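Ethylbenzene dehydrogenase alpha-subunit (Aromatoleum aromaticum, PDB 2IVF) is the large molybdenum-containing subunit of an oxidoreductase of the molybdopterin family and carries two pterin guanosine dinucleotides, a molybdenum atom and an iron/sulfur cluster. Local coordinates at residues A[355-360]-A[364-369]. Numbering follows the deposited sequence.
Sequences QFYFFD and GSVRKA
Phe-356 O is gripped by two donors at the open end of a β-hairpin: the backbone N of Ala-369, 2.9 Å away, and the side-chain NE2 of Gln-355, which meets a lone pair in the carbonyl plane. The same NE2 lies 2.5 Å from Ala-369 O across the strands, above that carbonyl's plane, a distance suspiciously short for a hydrogen bond, so this second bond is doubtful. Both oxygens lie close to the amide plane of Gln-355, and the bond to Phe-356 O probably sets the rotation of the amide. A water bridges the strands, accepting from Phe-356 N and donating to Ala-369 O. Strands 356-360 and 365-369 form an antiparallel two-stranded sheet at the periphery of the subunit; the centre of the contact lies about 38 Å from the centre of the chain. Phe-358 and Arg-367 exchange backbone bonds in its middle. At the turn end, Gly-364 and Ser-365 both face Asp-360 as a G1 bulge: Asp-360 O takes Ser-365 N, and Gly-364 N only weakly.

On one face Ala-369 CB sits over the Phe-358 ring, 3.5 Å from its centroid, a CH-pi contact offset toward the rim; Pro-332, Pro-380 and Leu-333 border this pair. Farther along, Arg-367 runs beside Asp-360, its chain bent at chi3 (79°), and NH1 reaches the anti side of OD2 in a 3.0 Å salt bridge; the guanidinium also makes a cation-pi contact with Phe-378. The other face carries Phe-359, whose ring lies over the Ser-365 peptide because CG stands anti to the backbone N (chi1 -165°), and stacks with Phe-386. Tyr-357 packs CB against Val-366 CG2 at 3.4 Å, while the extended Lys-368 chain runs alongside its ring, CG 3.6 Å from Tyr-357 CE1.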
loop_
_atom_site.group_PDB
_atom_site.type_symbol
_atom_site.label_atom_id
_atom_site.label_comp_id
_atom_site.label_asym_id
_atom_site.label_seq_id
_atom_site.Cartn_x
_atom_site.Cartn_y
_atom_site.Cartn_z
ATOM N N GLN A 355 -48.022 11.853 4.175
ATOM C CA GLN A 355 -48.079 12.854 5.222
ATOM C C GLN A 355 -48.112 12.118 6.558
ATOM O O GLN A 355 -49.018 11.330 6.843
ATOM C CB GLN A 355 -49.288 13.765 5.058
ATOM C CG GLN A 355 -49.497 14.773 6.208
ATOM C CD GLN A 355 -48.346 15.769 6.353
ATOM O OE1 GLN A 355 -48.164 16.639 5.509
ATOM N NE2 GLN A 355 -47.587 15.652 7.426
ATOM N N PHE A 356 -47.120 12.382 7.385
ATOM C CA PHE A 356 -46.973 11.639 8.632
ATOM C C PHE A 356 -47.173 12.535 9.840
ATOM O O PHE A 356 -47.432 13.747 9.685
ATOM C CB PHE A 356 -45.651 10.904 8.655
ATOM C CG PHE A 356 -45.448 10.003 7.487
ATOM C CD1 PHE A 356 -46.383 9.043 7.154
ATOM C CD2 PHE A 356 -44.312 10.095 6.722
ATOM C CE1 PHE A 356 -46.186 8.219 6.085
ATOM C CE2 PHE A 356 -44.118 9.258 5.648
ATOM C CZ PHE A 356 -45.048 8.319 5.339
ATOM N N TYR A 357 -47.109 11.935 11.035
ATOM C CA TYR A 357 -47.497 12.626 12.252
ATOM C C TYR A 357 -46.515 12.551 13.393
ATOM O O TYR A 357 -45.873 11.517 13.621
ATOM C CB TYR A 357 -48.819 12.082 12.753
ATOM C CG TYR A 357 -49.983 12.430 11.862
ATOM C CD1 TYR A 357 -50.740 13.569 12.101
ATOM C CD2 TYR A 357 -50.297 11.644 10.765
ATOM C CE1 TYR A 357 -51.750 13.907 11.303
ATOM C CE2 TYR A 357 -51.326 11.970 9.958
ATOM C CZ TYR A 357 -52.064 13.100 10.234
ATOM O OH TYR A 357 -53.130 13.440 9.449
ATOM N N PHE A 358 -46.414 13.678 14.094
ATOM C CA PHE A 358 -45.882 13.747 15.444
ATOM C C PHE A 358 -47.043 13.633 16.429
ATOM O O PHE A 358 -48.220 13.756 16.057
ATOM C CB PHE A 358 -45.231 15.100 15.723
ATOM C CG PHE A 358 -44.052 15.433 14.852
ATOM C CD1 PHE A 358 -43.001 14.580 14.714
ATOM C CD2 PHE A 358 -43.984 16.660 14.211
ATOM C CE1 PHE A 358 -41.894 14.930 13.945
ATOM C CE2 PHE A 358 -42.881 17.009 13.439
ATOM C CZ PHE A 358 -41.834 16.144 13.313
ATOM N N PHE A 359 -46.715 13.416 17.693
ATOM C CA PHE A 359 -47.701 13.627 18.729
ATOM C C PHE A 359 -47.268 14.849 19.512
ATOM O O PHE A 359 -46.098 14.959 19.894
ATOM C CB PHE A 359 -47.863 12.432 19.655
ATOM C CG PHE A 359 -49.112 12.504 20.484
ATOM C CD1 PHE A 359 -49.111 13.145 21.715
ATOM C CD2 PHE A 359 -50.299 12.001 19.997
ATOM C CE1 PHE A 359 -50.261 13.249 22.475
ATOM C CE2 PHE A 359 -51.472 12.107 20.752
ATOM C CZ PHE A 359 -51.441 12.732 21.999
ATOM N N ASP A 360 -48.225 15.755 19.736
ATOM C CA ASP A 360 -48.016 16.934 20.564
ATOM C C ASP A 360 -48.684 16.690 21.899
ATOM O O ASP A 360 -49.911 16.692 21.987
ATOM C CB ASP A 360 -48.597 18.187 19.905
ATOM C CG ASP A 360 -48.246 19.457 20.662
ATOM O OD1 ASP A 360 -47.740 19.356 21.798
ATOM O OD2 ASP A 360 -48.467 20.563 20.122
ATOM N N GLY A 364 -52.194 17.495 23.194
ATOM C CA GLY A 364 -52.989 16.291 23.425
ATOM C C GLY A 364 -53.476 15.660 22.135
ATOM O O GLY A 364 -54.491 14.968 22.120
ATOM N N SER A 365 -52.729 15.869 21.049
ATOM C CA SER A 365 -53.162 15.429 19.733
ATOM C C SER A 365 -52.011 15.083 18.792
ATOM O O SER A 365 -50.904 15.561 18.946
ATOM C CB SER A 365 -53.972 16.532 19.063
ATOM O OG SER A 365 -54.492 16.070 17.826
ATOM N N VAL A 366 -52.347 14.265 17.805
ATOM C CA VAL A 366 -51.527 14.025 16.632
ATOM C C VAL A 366 -51.461 15.365 15.889
ATOM O O VAL A 366 -52.466 16.101 15.846
ATOM C CB VAL A 366 -52.179 12.865 15.780
ATOM C CG1 VAL A 366 -53.069 13.407 14.648
ATOM C CG2 VAL A 366 -51.167 11.957 15.240
ATOM N N ARG A 367 -50.278 15.713 15.386
ATOM C CA ARG A 367 -50.047 16.899 14.544
ATOM C C ARG A 367 -49.166 16.530 13.363
ATOM O O ARG A 367 -48.175 15.824 13.524
ATOM C CB ARG A 367 -49.324 18.017 15.308
ATOM C CG ARG A 367 -50.069 18.526 16.534
ATOM C CD ARG A 367 -49.393 19.745 17.155
ATOM N NE ARG A 367 -49.697 20.977 16.438
ATOM C CZ ARG A 367 -49.158 22.160 16.720
ATOM N NH1 ARG A 367 -48.281 22.296 17.710
ATOM N NH2 ARG A 367 -49.504 23.219 16.005
ATOM N N LYS A 368 -49.519 17.042 12.187
ATOM C CA LYS A 368 -48.815 16.737 10.958
ATOM C C LYS A 368 -47.373 17.156 11.087
ATOM O O LYS A 368 -47.081 18.260 11.543
ATOM C CB LYS A 368 -49.472 17.431 9.768
ATOM C CG LYS A 368 -50.750 16.752 9.334
ATOM C CD LYS A 368 -51.393 17.405 8.121
ATOM C CE LYS A 368 -52.800 16.888 7.925
ATOM N NZ LYS A 368 -53.358 17.287 6.615
ATOM N N ALA A 369 -46.487 16.227 10.753
ATOM C CA ALA A 369 -45.064 16.504 10.612
ATOM C C ALA A 369 -44.846 17.048 9.186
ATOM O O ALA A 369 -45.290 16.439 8.191
ATOM C CB ALA A 369 -44.248 15.235 10.844
HETATM O O HOH W 1 -44.952 13.882 7.325
#